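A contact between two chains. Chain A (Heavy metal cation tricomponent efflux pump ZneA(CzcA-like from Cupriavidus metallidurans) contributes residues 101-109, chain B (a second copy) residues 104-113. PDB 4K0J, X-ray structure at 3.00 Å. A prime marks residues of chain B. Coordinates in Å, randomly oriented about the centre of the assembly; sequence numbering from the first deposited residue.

Chain A, residues 101-109: AEDYWSRQR
Chain B 104-113: YWSRQRLQER

Contact between two helices from two copies of the efflux pump ZneA, built around Tyr104 of chain A and the side chains of Trp105′ and Arg109′ that receive it. In chain A, Ala101 and Glu102 are extended (phi/psi -98/126° and -67/144°), and a helix runs from Asp103 through Arg109 and beyond. In chain B, residues 104′-113′ lie within one continuous helix. The N-to-C directions of the axes differ by 49°, and the axes come no closer than 12.7 Å, so long side chains must span the gap. The register is set by Tyr104 CA to Arg109′ CA at 9.3 Å and Gln108 CA to Glu112′ CA at 9.5 Å, one helical turn further along both chains. The stretches bury 263 Å² in total, 76 Å² of it on Tyr104, the largest share.

Tyr104 directs its CA-to-CB bond toward chain B and, with chi1 m (-71°) and chi2 108°, presents its ring to two partners. The guanidinium of Arg109′ lies flat on it, centres 4.5 Å apart and planes at 5°, with Arg109′ NH2 3.6 Å from Tyr104 CG; a planar cation suits the electron-rich face of a phenol ring. Trp105′ meets the same ring in an offset edge-to-face pair, its edge toward the tyrosine face: the Trp105′ six-membered ring and the Tyr104 ring have centroids 5.2 Å apart and planes at 70°, and Trp105′ CZ2 reaches Tyr104 CD1 at 3.3 Å. The indole (chi1 t, chi2 -74°) starts sideways from its backbone, but its end comes nearer. The edge of its ring also meets Glu102 OE2, 3.7 Å from Trp105′ CH2. Glu102 (chi1 t, chi2 p) is the N-cap of its helix; its OE2 accepts a weak capping bond from Tyr104 N at 3.4 Å.

Arg109′ is buried, with chi1 and chi2 both m, then chi3 94° and chi4 96°, a folded chain that brings its end nearer to chain A. Two neighbours in its own helix hold it: Arg109′ NE forms a salt bridge with Glu112′ OE2 at 2.6 Å, and Arg109′ NH1 donates to Gln108′ OE1 at 2.7 Å. Glu112′ (chi1 m, chi2 t) thus supplies countercharge one turn along, while its OE2 remains 4.2 Å from Tyr104 CD2.

Gln108 supplies the polar contact. Its CA-to-CB bond points sideways, yet chi1 m and chi2 t extend the amide across to chain B, where Gln108 NE2 donates a weak hydrogen bond to Gln108′ OE1 (3.2 Å, 128° at the hydrogen). Gln108′ (chi1 -141°, chi2 m) points its CA-to-CB bond toward chain A, and its carbonyl oxygen accepts from both Gln108 and Arg109′. Gln108 NE2 also sits 3.0 Å from Arg109′ NH1, at the guanidinium edge; both are donors, so no hydrogen bond joins them. In chain A, Gln108 OE1 accepts from Arg109 NH1 at 2.7 Å.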

# COMPACT_ATOMS: atom_id res chain seq x y z
N ALA A 101 11.94 1.97 4.40
CA ALA A 101 10.70 2.64 4.05
C ALA A 101 10.51 2.70 2.53
O ALA A 101 11.39 3.18 1.82
CB ALA A 101 10.66 4.04 4.64
N GLU A 102 9.37 2.22 2.05
CA GLU A 102 9.05 2.28 0.63
C GLU A 102 8.84 3.72 0.17
O GLU A 102 8.32 4.55 0.92
CB GLU A 102 7.82 1.41 0.32
CG GLU A 102 6.94 1.86 -0.85
CD GLU A 102 7.59 1.69 -2.22
OE1 GLU A 102 8.77 1.28 -2.29
OE2 GLU A 102 6.91 1.97 -3.23
N ASP A 103 9.26 4.03 -1.06
CA ASP A 103 9.13 5.37 -1.61
C ASP A 103 7.69 5.91 -1.58
O ASP A 103 7.41 6.88 -0.87
CB ASP A 103 9.70 5.45 -3.03
CG ASP A 103 11.20 5.63 -3.05
OD1 ASP A 103 11.67 6.79 -3.08
OD2 ASP A 103 11.93 4.61 -3.05
N TYR A 104 6.79 5.29 -2.33
CA TYR A 104 5.40 5.74 -2.41
C TYR A 104 4.68 5.82 -1.05
O TYR A 104 3.81 6.68 -0.86
CB TYR A 104 4.60 4.85 -3.36
CG TYR A 104 4.95 5.03 -4.82
CD1 TYR A 104 5.65 4.06 -5.51
CD2 TYR A 104 4.59 6.19 -5.50
CE1 TYR A 104 5.97 4.22 -6.84
CE2 TYR A 104 4.91 6.36 -6.84
CZ TYR A 104 5.60 5.37 -7.50
OH TYR A 104 5.93 5.53 -8.82
N TRP A 105 5.03 4.93 -0.14
CA TRP A 105 4.50 4.95 1.22
C TRP A 105 4.91 6.25 1.90
O TRP A 105 4.09 6.98 2.45
CB TRP A 105 5.08 3.75 2.00
CG TRP A 105 4.57 3.57 3.41
CD1 TRP A 105 4.96 4.27 4.52
CD2 TRP A 105 3.62 2.60 3.86
NE1 TRP A 105 4.29 3.81 5.63
CE2 TRP A 105 3.47 2.78 5.25
CE3 TRP A 105 2.88 1.60 3.23
CZ2 TRP A 105 2.60 2.00 6.02
CZ3 TRP A 105 2.01 0.82 3.99
CH2 TRP A 105 1.88 1.03 5.37
N SER A 106 6.21 6.53 1.83
CA SER A 106 6.77 7.73 2.42
C SER A 106 6.15 9.00 1.83
O SER A 106 5.71 9.89 2.57
CB SER A 106 8.29 7.73 2.23
OG SER A 106 8.89 6.64 2.91
N ARG A 107 6.11 9.06 0.50
CA ARG A 107 5.51 10.19 -0.20
C ARG A 107 4.06 10.35 0.22
O ARG A 107 3.54 11.46 0.29
CB ARG A 107 5.60 10.01 -1.71
CG ARG A 107 6.97 9.62 -2.22
CD ARG A 107 7.70 10.79 -2.84
NE ARG A 107 6.92 11.43 -3.90
CZ ARG A 107 7.41 12.33 -4.74
NH1 ARG A 107 6.63 12.87 -5.66
NH2 ARG A 107 8.68 12.69 -4.64
N GLN A 108 3.40 9.22 0.49
CA GLN A 108 2.04 9.26 1.01
C GLN A 108 1.99 9.97 2.36
O GLN A 108 1.33 10.99 2.48
CB GLN A 108 1.42 7.87 1.09
CG GLN A 108 0.83 7.36 -0.21
CD GLN A 108 0.38 5.92 -0.13
OE1 GLN A 108 0.24 5.36 0.96
NE2 GLN A 108 0.17 5.29 -1.28
N ARG A 109 2.71 9.45 3.36
CA ARG A 109 2.68 10.04 4.70
C ARG A 109 3.00 11.54 4.67
O ARG A 109 2.32 12.38 5.28
CB ARG A 109 3.67 9.33 5.63
CG ARG A 109 3.72 7.82 5.51
CD ARG A 109 2.50 7.15 6.12
NE ARG A 109 1.36 7.15 5.20
CZ ARG A 109 1.11 6.19 4.31
NH1 ARG A 109 0.06 6.28 3.51
NH2 ARG A 109 1.92 5.14 4.22
N TYR B 104 -6.01 0.12 -6.33
CA TYR B 104 -5.85 1.24 -5.40
C TYR B 104 -4.52 1.96 -5.56
O TYR B 104 -4.44 3.17 -5.34
CB TYR B 104 -6.05 0.79 -3.96
CG TYR B 104 -7.49 0.50 -3.64
CD1 TYR B 104 -7.94 -0.81 -3.52
CD2 TYR B 104 -8.41 1.53 -3.51
CE1 TYR B 104 -9.27 -1.07 -3.24
CE2 TYR B 104 -9.73 1.28 -3.23
CZ TYR B 104 -10.16 -0.03 -3.10
OH TYR B 104 -11.48 -0.29 -2.83
N TRP B 105 -3.49 1.22 -5.95
CA TRP B 105 -2.19 1.80 -6.24
C TRP B 105 -2.35 2.79 -7.38
O TRP B 105 -2.04 3.98 -7.25
CB TRP B 105 -1.22 0.69 -6.65
CG TRP B 105 0.20 1.13 -6.86
CD1 TRP B 105 0.70 1.84 -7.92
CD2 TRP B 105 1.32 0.87 -6.00
NE1 TRP B 105 2.05 2.04 -7.76
CE2 TRP B 105 2.45 1.45 -6.59
CE3 TRP B 105 1.46 0.19 -4.78
CZ2 TRP B 105 3.72 1.38 -6.01
CZ3 TRP B 105 2.72 0.12 -4.20
CH2 TRP B 105 3.83 0.72 -4.82
N SER B 106 -2.85 2.28 -8.50
CA SER B 106 -3.06 3.06 -9.72
C SER B 106 -3.94 4.28 -9.49
O SER B 106 -3.55 5.40 -9.81
CB SER B 106 -3.70 2.17 -10.79
OG SER B 106 -4.97 1.69 -10.36
N ARG B 107 -5.12 4.06 -8.94
CA ARG B 107 -6.06 5.14 -8.67
C ARG B 107 -5.46 6.16 -7.72
O ARG B 107 -5.75 7.35 -7.80
CB ARG B 107 -7.39 4.59 -8.13
CG ARG B 107 -8.50 4.52 -9.16
CD ARG B 107 -9.77 3.96 -8.56
NE ARG B 107 -9.93 4.41 -7.18
CZ ARG B 107 -10.68 5.43 -6.80
NH1 ARG B 107 -10.75 5.76 -5.51
NH2 ARG B 107 -11.37 6.13 -7.69
N GLN B 108 -4.59 5.69 -6.83
CA GLN B 108 -3.86 6.62 -5.97
C GLN B 108 -2.89 7.47 -6.80
O GLN B 108 -2.76 8.66 -6.56
CB GLN B 108 -3.13 5.89 -4.85
CG GLN B 108 -3.15 6.61 -3.51
CD GLN B 108 -2.19 7.79 -3.46
OE1 GLN B 108 -1.03 7.65 -3.08
NE2 GLN B 108 -2.68 8.97 -3.84
N ARG B 109 -2.23 6.86 -7.79
CA ARG B 109 -1.28 7.61 -8.62
C ARG B 109 -1.98 8.66 -9.48
O ARG B 109 -1.55 9.81 -9.56
CB ARG B 109 -0.49 6.65 -9.51
CG ARG B 109 0.26 5.56 -8.75
CD ARG B 109 1.24 6.13 -7.74
NE ARG B 109 0.64 6.24 -6.41
CZ ARG B 109 0.79 5.34 -5.45
NH1 ARG B 109 0.21 5.52 -4.27
NH2 ARG B 109 1.52 4.25 -5.66
N LEU B 110 -3.05 8.23 -10.14
CA LEU B 110 -3.87 9.12 -10.94
C LEU B 110 -4.37 10.25 -10.05
O LEU B 110 -4.37 11.42 -10.46
CB LEU B 110 -5.04 8.34 -11.54
CG LEU B 110 -5.92 9.02 -12.58
CD1 LEU B 110 -5.08 9.64 -13.67
CD2 LEU B 110 -6.86 8.00 -13.18
N GLN B 111 -4.75 9.91 -8.83
CA GLN B 111 -5.15 10.90 -7.84
C GLN B 111 -4.02 11.90 -7.58
O GLN B 111 -4.27 13.10 -7.50
CB GLN B 111 -5.55 10.22 -6.53
CG GLN B 111 -6.05 11.18 -5.46
CD GLN B 111 -7.42 11.73 -5.77
OE1 GLN B 111 -8.43 11.24 -5.26
NE2 GLN B 111 -7.48 12.76 -6.60
N GLU B 112 -2.80 11.39 -7.46
CA GLU B 112 -1.62 12.23 -7.25
C GLU B 112 -1.51 13.23 -8.38
O GLU B 112 -1.21 14.40 -8.15
CB GLU B 112 -0.34 11.38 -7.21
CG GLU B 112 -0.24 10.35 -6.09
CD GLU B 112 0.90 9.36 -6.30
OE1 GLU B 112 1.51 9.36 -7.39
OE2 GLU B 112 1.19 8.57 -5.37
N ARG B 113 -1.75 12.77 -9.60
CA ARG B 113 -1.55 13.63 -10.77
C ARG B 113 -2.66 14.65 -11.06
O ARG B 113 -2.36 15.77 -11.49
CB ARG B 113 -1.25 12.79 -12.01
CG ARG B 113 0.16 12.24 -12.03
CD ARG B 113 1.19 13.35 -11.92
NE ARG B 113 2.55 12.85 -12.06
CZ ARG B 113 3.26 12.91 -13.19
NH1 ARG B 113 2.73 13.45 -14.28
NH2 ARG B 113 4.49 12.44 -13.22